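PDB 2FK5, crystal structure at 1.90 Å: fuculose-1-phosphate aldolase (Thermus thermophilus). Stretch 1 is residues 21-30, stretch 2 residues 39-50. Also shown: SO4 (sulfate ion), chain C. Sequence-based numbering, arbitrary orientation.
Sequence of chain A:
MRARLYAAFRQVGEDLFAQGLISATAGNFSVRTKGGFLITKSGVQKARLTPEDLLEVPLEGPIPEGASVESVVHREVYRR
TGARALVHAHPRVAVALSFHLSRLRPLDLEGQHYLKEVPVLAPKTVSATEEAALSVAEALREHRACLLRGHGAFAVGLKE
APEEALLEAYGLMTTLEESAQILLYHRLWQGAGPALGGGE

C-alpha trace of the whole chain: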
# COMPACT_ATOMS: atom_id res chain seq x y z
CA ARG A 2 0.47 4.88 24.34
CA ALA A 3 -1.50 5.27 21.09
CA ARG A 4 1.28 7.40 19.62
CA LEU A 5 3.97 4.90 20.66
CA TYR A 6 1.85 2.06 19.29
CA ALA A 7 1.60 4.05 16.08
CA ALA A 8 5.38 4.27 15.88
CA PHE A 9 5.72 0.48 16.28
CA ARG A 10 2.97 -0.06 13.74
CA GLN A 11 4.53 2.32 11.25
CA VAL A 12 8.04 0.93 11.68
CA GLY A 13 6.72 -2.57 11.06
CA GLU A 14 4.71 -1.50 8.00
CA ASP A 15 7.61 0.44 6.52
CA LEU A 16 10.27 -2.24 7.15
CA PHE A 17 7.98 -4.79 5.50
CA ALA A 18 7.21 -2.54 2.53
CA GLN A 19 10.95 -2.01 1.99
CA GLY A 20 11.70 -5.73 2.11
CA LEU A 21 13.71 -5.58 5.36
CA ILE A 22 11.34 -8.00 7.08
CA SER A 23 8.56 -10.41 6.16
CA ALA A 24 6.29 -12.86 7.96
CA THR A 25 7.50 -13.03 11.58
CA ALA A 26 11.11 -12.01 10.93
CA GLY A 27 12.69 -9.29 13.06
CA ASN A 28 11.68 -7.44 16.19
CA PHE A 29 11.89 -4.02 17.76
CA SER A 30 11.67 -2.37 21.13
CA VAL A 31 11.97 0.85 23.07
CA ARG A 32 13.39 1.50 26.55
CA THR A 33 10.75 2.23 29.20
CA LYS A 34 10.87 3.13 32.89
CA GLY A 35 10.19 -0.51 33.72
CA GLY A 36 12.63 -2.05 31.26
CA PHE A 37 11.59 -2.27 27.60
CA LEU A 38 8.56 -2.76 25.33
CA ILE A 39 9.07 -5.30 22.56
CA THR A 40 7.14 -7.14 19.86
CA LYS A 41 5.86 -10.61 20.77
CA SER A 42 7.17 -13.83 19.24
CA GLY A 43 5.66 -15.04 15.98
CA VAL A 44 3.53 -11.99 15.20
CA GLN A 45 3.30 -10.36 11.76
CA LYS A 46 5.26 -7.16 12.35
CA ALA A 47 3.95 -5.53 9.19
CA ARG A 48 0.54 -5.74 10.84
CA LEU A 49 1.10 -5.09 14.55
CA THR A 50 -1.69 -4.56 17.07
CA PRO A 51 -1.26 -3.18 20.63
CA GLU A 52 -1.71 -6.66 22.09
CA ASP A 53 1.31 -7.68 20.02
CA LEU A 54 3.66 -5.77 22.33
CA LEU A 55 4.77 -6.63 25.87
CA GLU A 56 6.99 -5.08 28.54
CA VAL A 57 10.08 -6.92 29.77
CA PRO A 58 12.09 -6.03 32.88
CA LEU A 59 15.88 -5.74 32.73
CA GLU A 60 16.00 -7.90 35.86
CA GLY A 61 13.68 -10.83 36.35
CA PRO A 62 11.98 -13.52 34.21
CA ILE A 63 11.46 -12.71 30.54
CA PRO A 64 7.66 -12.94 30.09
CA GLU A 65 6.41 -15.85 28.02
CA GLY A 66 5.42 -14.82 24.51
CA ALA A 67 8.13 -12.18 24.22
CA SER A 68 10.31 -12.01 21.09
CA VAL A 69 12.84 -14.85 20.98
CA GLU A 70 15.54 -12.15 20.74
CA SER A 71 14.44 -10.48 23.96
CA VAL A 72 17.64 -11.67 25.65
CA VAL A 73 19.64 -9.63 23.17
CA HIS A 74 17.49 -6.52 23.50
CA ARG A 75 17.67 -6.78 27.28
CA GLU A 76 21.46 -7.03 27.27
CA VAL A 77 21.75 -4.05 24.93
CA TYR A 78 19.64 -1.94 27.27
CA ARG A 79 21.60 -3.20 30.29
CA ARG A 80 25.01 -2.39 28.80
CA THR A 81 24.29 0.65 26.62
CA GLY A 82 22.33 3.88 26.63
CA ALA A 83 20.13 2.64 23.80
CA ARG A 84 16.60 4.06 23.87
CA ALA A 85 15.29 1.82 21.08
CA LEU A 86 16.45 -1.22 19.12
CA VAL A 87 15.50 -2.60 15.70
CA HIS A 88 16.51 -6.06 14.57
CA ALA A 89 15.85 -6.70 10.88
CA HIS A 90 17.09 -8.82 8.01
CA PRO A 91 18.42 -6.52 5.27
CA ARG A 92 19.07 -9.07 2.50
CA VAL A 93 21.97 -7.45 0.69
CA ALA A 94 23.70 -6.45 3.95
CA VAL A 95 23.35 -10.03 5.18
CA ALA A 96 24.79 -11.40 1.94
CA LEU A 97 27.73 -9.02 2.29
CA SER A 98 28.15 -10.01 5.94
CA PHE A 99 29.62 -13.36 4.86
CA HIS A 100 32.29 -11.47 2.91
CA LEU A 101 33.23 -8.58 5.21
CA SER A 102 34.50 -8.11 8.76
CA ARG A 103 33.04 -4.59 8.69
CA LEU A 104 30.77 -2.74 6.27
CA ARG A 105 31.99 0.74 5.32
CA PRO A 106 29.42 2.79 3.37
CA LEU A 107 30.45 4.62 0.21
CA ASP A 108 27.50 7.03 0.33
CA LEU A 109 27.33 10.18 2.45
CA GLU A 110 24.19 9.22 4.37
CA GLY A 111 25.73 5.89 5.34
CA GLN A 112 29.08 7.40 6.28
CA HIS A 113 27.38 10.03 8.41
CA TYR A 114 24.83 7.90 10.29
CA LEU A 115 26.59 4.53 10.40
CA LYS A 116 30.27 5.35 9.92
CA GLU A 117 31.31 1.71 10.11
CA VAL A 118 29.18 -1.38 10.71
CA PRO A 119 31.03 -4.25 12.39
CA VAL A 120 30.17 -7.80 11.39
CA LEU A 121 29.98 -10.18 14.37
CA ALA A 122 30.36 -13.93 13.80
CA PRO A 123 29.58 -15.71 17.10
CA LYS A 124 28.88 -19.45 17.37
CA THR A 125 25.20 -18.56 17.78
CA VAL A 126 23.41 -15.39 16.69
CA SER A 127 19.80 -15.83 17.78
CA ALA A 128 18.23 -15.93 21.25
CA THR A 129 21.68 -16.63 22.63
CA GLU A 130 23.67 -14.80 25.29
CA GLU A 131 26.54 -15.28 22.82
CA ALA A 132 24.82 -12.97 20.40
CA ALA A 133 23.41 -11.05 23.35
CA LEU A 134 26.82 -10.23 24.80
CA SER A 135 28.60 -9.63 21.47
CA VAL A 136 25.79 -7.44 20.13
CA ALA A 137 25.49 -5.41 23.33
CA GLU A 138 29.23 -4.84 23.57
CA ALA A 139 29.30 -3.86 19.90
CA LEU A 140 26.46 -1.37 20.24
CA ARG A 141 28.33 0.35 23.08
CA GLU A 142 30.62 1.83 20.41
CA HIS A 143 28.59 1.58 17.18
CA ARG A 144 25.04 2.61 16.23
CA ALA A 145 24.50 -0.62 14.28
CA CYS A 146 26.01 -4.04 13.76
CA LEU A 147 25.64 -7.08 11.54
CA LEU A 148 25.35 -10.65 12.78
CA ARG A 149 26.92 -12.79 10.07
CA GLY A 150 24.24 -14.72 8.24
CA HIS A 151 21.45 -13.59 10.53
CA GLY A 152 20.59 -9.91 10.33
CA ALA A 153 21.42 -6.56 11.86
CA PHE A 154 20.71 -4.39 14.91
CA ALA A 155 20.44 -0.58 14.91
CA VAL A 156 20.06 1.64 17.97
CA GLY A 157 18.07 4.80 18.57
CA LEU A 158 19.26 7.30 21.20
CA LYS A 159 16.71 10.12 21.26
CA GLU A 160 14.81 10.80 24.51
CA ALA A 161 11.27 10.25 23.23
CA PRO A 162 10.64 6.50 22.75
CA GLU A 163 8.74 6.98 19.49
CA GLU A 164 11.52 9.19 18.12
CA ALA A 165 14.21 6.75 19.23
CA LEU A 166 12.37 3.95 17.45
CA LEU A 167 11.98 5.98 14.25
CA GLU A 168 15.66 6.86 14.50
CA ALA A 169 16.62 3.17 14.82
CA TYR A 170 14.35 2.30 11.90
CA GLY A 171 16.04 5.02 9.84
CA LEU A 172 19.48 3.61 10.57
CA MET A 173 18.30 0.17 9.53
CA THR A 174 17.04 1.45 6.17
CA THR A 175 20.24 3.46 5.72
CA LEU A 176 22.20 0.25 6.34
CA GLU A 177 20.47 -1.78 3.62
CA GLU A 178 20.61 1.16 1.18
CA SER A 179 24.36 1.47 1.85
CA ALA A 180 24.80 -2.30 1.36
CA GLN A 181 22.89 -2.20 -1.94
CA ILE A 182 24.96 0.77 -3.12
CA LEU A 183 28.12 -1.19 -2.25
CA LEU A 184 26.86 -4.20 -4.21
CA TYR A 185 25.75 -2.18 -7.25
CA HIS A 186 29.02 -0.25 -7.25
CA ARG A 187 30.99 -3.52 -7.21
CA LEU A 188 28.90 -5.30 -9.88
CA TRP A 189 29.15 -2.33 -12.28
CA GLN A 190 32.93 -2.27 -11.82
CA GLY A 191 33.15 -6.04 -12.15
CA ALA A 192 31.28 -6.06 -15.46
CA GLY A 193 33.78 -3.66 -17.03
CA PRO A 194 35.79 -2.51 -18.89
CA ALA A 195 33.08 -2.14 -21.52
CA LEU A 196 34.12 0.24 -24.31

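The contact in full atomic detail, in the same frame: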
# COMPACT_ATOMS: atom_id res chain seq x y z
N LEU A 21 12.74 -5.34 4.28
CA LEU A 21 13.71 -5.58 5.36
C LEU A 21 13.23 -6.65 6.32
O LEU A 21 14.00 -7.19 7.10
CB LEU A 21 13.98 -4.28 6.13
CG LEU A 21 14.74 -3.26 5.28
CD1 LEU A 21 14.88 -1.95 6.03
CD2 LEU A 21 16.10 -3.82 4.93
N ILE A 22 11.93 -6.95 6.26
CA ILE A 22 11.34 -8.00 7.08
C ILE A 22 10.13 -8.54 6.33
O ILE A 22 9.61 -7.90 5.41
CB ILE A 22 10.86 -7.51 8.46
CG1 ILE A 22 9.76 -6.47 8.30
CG2 ILE A 22 12.03 -6.99 9.28
CD1 ILE A 22 9.09 -6.08 9.61
N SER A 23 9.71 -9.73 6.74
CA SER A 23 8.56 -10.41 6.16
C SER A 23 8.09 -11.43 7.18
O SER A 23 8.84 -11.79 8.09
CB SER A 23 8.96 -11.13 4.87
OG SER A 23 9.87 -12.18 5.15
N ALA A 24 6.85 -11.89 7.04
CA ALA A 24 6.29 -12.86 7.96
C ALA A 24 6.57 -12.44 9.41
O ALA A 24 6.23 -11.34 9.80
CB ALA A 24 6.85 -14.25 7.69
N THR A 25 7.20 -13.32 10.18
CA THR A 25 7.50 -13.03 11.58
C THR A 25 8.99 -12.76 11.82
O THR A 25 9.48 -12.97 12.92
CB THR A 25 7.12 -14.21 12.48
OG1 THR A 25 8.01 -15.31 12.22
N ALA A 26 9.69 -12.30 10.79
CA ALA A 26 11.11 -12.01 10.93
C ALA A 26 11.33 -10.65 11.58
O ALA A 26 10.57 -9.71 11.35
N GLY A 27 12.37 -10.55 12.41
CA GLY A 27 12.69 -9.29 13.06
C GLY A 27 11.90 -8.93 14.30
O GLY A 27 10.91 -9.57 14.63
N ASN A 28 12.35 -7.90 14.99
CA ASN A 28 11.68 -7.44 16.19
C ASN A 28 12.21 -6.08 16.58
O ASN A 28 13.32 -5.70 16.20
CB ASN A 28 11.90 -8.45 17.32
CG ASN A 28 13.29 -9.03 17.31
OD1 ASN A 28 14.26 -8.36 17.64
ND2 ASN A 28 13.40 -10.30 16.91
N PHE A 29 11.42 -5.31 17.32
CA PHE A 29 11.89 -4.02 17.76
C PHE A 29 11.35 -3.68 19.12
O PHE A 29 10.33 -4.22 19.54
CB PHE A 29 11.57 -2.91 16.75
CG PHE A 29 10.37 -3.17 15.90
CD1 PHE A 29 9.15 -2.56 16.19
CD2 PHE A 29 10.46 -4.01 14.79
CE1 PHE A 29 8.04 -2.77 15.36
CE2 PHE A 29 9.36 -4.22 13.97
CZ PHE A 29 8.15 -3.60 14.25
N SER A 30 12.04 -2.77 19.79
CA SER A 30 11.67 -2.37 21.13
C SER A 30 12.10 -0.96 21.45
O SER A 30 12.88 -0.34 20.71
CB SER A 30 12.36 -3.30 22.13
OG SER A 30 13.77 -3.13 22.02
N ILE A 39 8.64 -4.62 23.77
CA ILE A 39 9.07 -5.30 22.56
C ILE A 39 7.95 -6.10 21.92
O ILE A 39 6.96 -6.45 22.57
CB ILE A 39 10.26 -6.25 22.91
CG1 ILE A 39 10.88 -6.85 21.64
CG2 ILE A 39 9.77 -7.37 23.82
CD1 ILE A 39 12.20 -7.57 21.93
N THR A 40 8.10 -6.37 20.62
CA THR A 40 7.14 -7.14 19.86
C THR A 40 7.14 -8.59 20.34
O THR A 40 8.19 -9.14 20.71
CB THR A 40 7.47 -7.13 18.35
OG1 THR A 40 8.85 -7.50 18.17
CG2 THR A 40 7.25 -5.73 17.76
N LYS A 41 5.97 -9.22 20.34
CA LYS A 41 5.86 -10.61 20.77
C LYS A 41 6.42 -11.57 19.72
O LYS A 41 6.63 -11.20 18.57
CB LYS A 41 4.41 -10.99 21.05
CG LYS A 41 3.80 -10.32 22.26
CD LYS A 41 2.36 -10.80 22.47
CE LYS A 41 1.73 -10.12 23.66
NZ LYS A 41 0.31 -10.52 23.82
N SER A 42 6.64 -12.81 20.14
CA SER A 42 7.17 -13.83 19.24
C SER A 42 6.11 -14.26 18.23
O SER A 42 4.92 -14.30 18.55
CB SER A 42 7.63 -15.04 20.06
OG SER A 42 8.34 -15.96 19.25
N GLY A 43 6.55 -14.56 17.02
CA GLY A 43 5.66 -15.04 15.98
C GLY A 43 4.55 -14.16 15.43
O GLY A 43 3.67 -14.66 14.73
N VAL A 44 4.56 -12.87 15.72
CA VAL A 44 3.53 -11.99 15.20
C VAL A 44 3.98 -11.41 13.86
O VAL A 44 5.17 -11.39 13.55
CB VAL A 44 3.21 -10.82 16.17
CG1 VAL A 44 2.73 -11.37 17.51
CG2 VAL A 44 4.44 -9.94 16.35
N GLN A 45 3.02 -10.97 13.05
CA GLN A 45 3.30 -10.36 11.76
C GLN A 45 3.60 -8.89 12.06
O GLN A 45 2.69 -8.11 12.31
CG GLN A 45 1.56 -11.89 10.61
CD GLN A 45 2.51 -12.76 9.80
OE1 GLN A 45 2.85 -12.44 8.66
NE2 GLN A 45 2.95 -13.87 10.39
N LYS A 46 4.87 -8.53 12.05
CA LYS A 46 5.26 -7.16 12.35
C LYS A 46 4.70 -6.10 11.42
O LYS A 46 4.49 -4.96 11.82
CB LYS A 46 6.78 -7.04 12.40
CG LYS A 46 7.41 -7.65 13.64
CD LYS A 46 7.36 -9.16 13.60
CE LYS A 46 7.97 -9.75 14.85
NZ LYS A 46 8.25 -11.19 14.70
N ALA A 47 4.48 -6.47 10.16
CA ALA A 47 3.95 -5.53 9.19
C ALA A 47 2.51 -5.18 9.54
O ALA A 47 1.95 -4.22 9.02
CB ALA A 47 4.01 -6.12 7.79
N ARG A 48 1.92 -5.96 10.43
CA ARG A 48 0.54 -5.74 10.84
C ARG A 48 0.37 -5.84 12.35
O ARG A 48 -0.47 -6.60 12.84
CB ARG A 48 -0.37 -6.77 10.15
CD ARG A 48 -1.02 -7.96 8.03
NE ARG A 48 -0.97 -8.01 6.57
CZ ARG A 48 -1.70 -7.23 5.76
NH1 ARG A 48 -2.54 -6.35 6.28
NH2 ARG A 48 -1.60 -7.36 4.44
N LEU A 49 1.16 -5.07 13.09
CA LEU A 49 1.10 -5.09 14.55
C LEU A 49 -0.15 -4.48 15.14
O LEU A 49 -0.74 -3.56 14.58
CB LEU A 49 2.31 -4.36 15.14
CG LEU A 49 3.66 -5.00 14.89
CD1 LEU A 49 4.77 -4.03 15.29
CD2 LEU A 49 3.75 -6.30 15.68
N THR A 50 -0.53 -5.00 16.30
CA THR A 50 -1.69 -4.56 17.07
C THR A 50 -1.14 -4.34 18.48
O THR A 50 -0.18 -5.00 18.87
CB THR A 50 -2.78 -5.64 17.11
OG1 THR A 50 -3.27 -5.88 15.78
CG2 THR A 50 -3.93 -5.21 17.98
S SO4 C . 10.43 -13.22 16.91
O1 SO4 C . 10.79 -11.83 17.41
O2 SO4 C . 10.40 -14.14 18.13
O3 SO4 C . 9.11 -13.17 16.40
O4 SO4 C . 11.57 -13.64 16.17
O HOH W 1 5.02 -9.29 8.52

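The backbone arrangement sets the frame. Strand residues 28-30 run antiparallel to 39-40, and Ser30 and Ile39 form a non-hydrogen-bonded bridge pair with their CA atoms 4.2 Å apart. In such a pair the two side chains leave the sheet on the same face, which explains why Ser30 CB lies 3.7 Å from Ile39 CB. Beyond the bridge the chains diverge: the CA atoms of Asn28 and Thr40 are 5.8 Å apart. They approach again where Thr25 CA comes within 5.0 Å of Gln45 CA. Each stretch turns in this outer region, through a type II' turn from Ser23 to Ala26, closed by Ala26 N to Ser23 O at 2.9 Å, and a type II turn from Lys41 to Val44. Gly43, with phi 64° and psi 13°, takes a positive-phi position that favours glycine. In all, the contact buries 575 Å², both sides summed.

Backbone polar contacts concentrate at Phe29 and Thr40. Thr40 N donates to Phe29 O at 3.3 Å with an N-H...O angle of 150°, while the return bond uses a side chain: Phe29 N donates weakly to Thr40 OG1 at 3.5 Å, angle 152°. Phe29 O also receives a CA-H...O contact from Ile39 CA at 3.4 Å. A similar contact joins the turns, Thr25 CA to Val44 O at 3.5 Å with 138° at the hydrogen. A water supplements these, donating to Ala24 O at 2.7 Å and weakly accepting from Ala47 N at 3.3 Å.

Lys46 provides the charged component. Its CA-to-CB bond points toward the first stretch, and its ammonium group donates to the backbone carbonyl of the opposing turn, NZ to Thr25 O at 2.8 Å. A second carbonyl, Gly27 O, lies 3.1 Å from Lys46 NZ. Within its own stretch, Lys46 NZ also makes a weak hydrogen bond to Val44 O at 3.3 Å. Carbonyl oxygens carry partial negative charge, so this grouping suits a cationic amine.

The sulfate ion, probably from the crystallisation liquor, links both stretches. Lys46 NZ donates to sulfate O3 at 2.7 Å, pairing opposite charges, and Gly43 N reaches the same oxygen at 3.0 Å. Ser42 OG donates to sulfate O2 at 3.0 Å. From the first stretch, Asn28 ND2 donates to sulfate O1 at 3.1 Å with an angle of 144°.

Apolar packing centres on Phe29. Its CA-to-CB bond points away from the second stretch, yet the end of the side chain comes nearer. Thr40 CG2 sits over one ring face, 4.1 Å from the Phe29 ring centroid and 18° off the normal, a CH-pi geometry. Leu49 CD1 approaches Phe29 CE1 obliquely at 3.5 Å, and Lys46 CG lies 4.0 Å from Phe29 CE2, so the lysine's aliphatic portion contributes to packing while its amine bonds. Ile22 CD1 adds a further apolar contact with Lys46 CB at 3.7 Å.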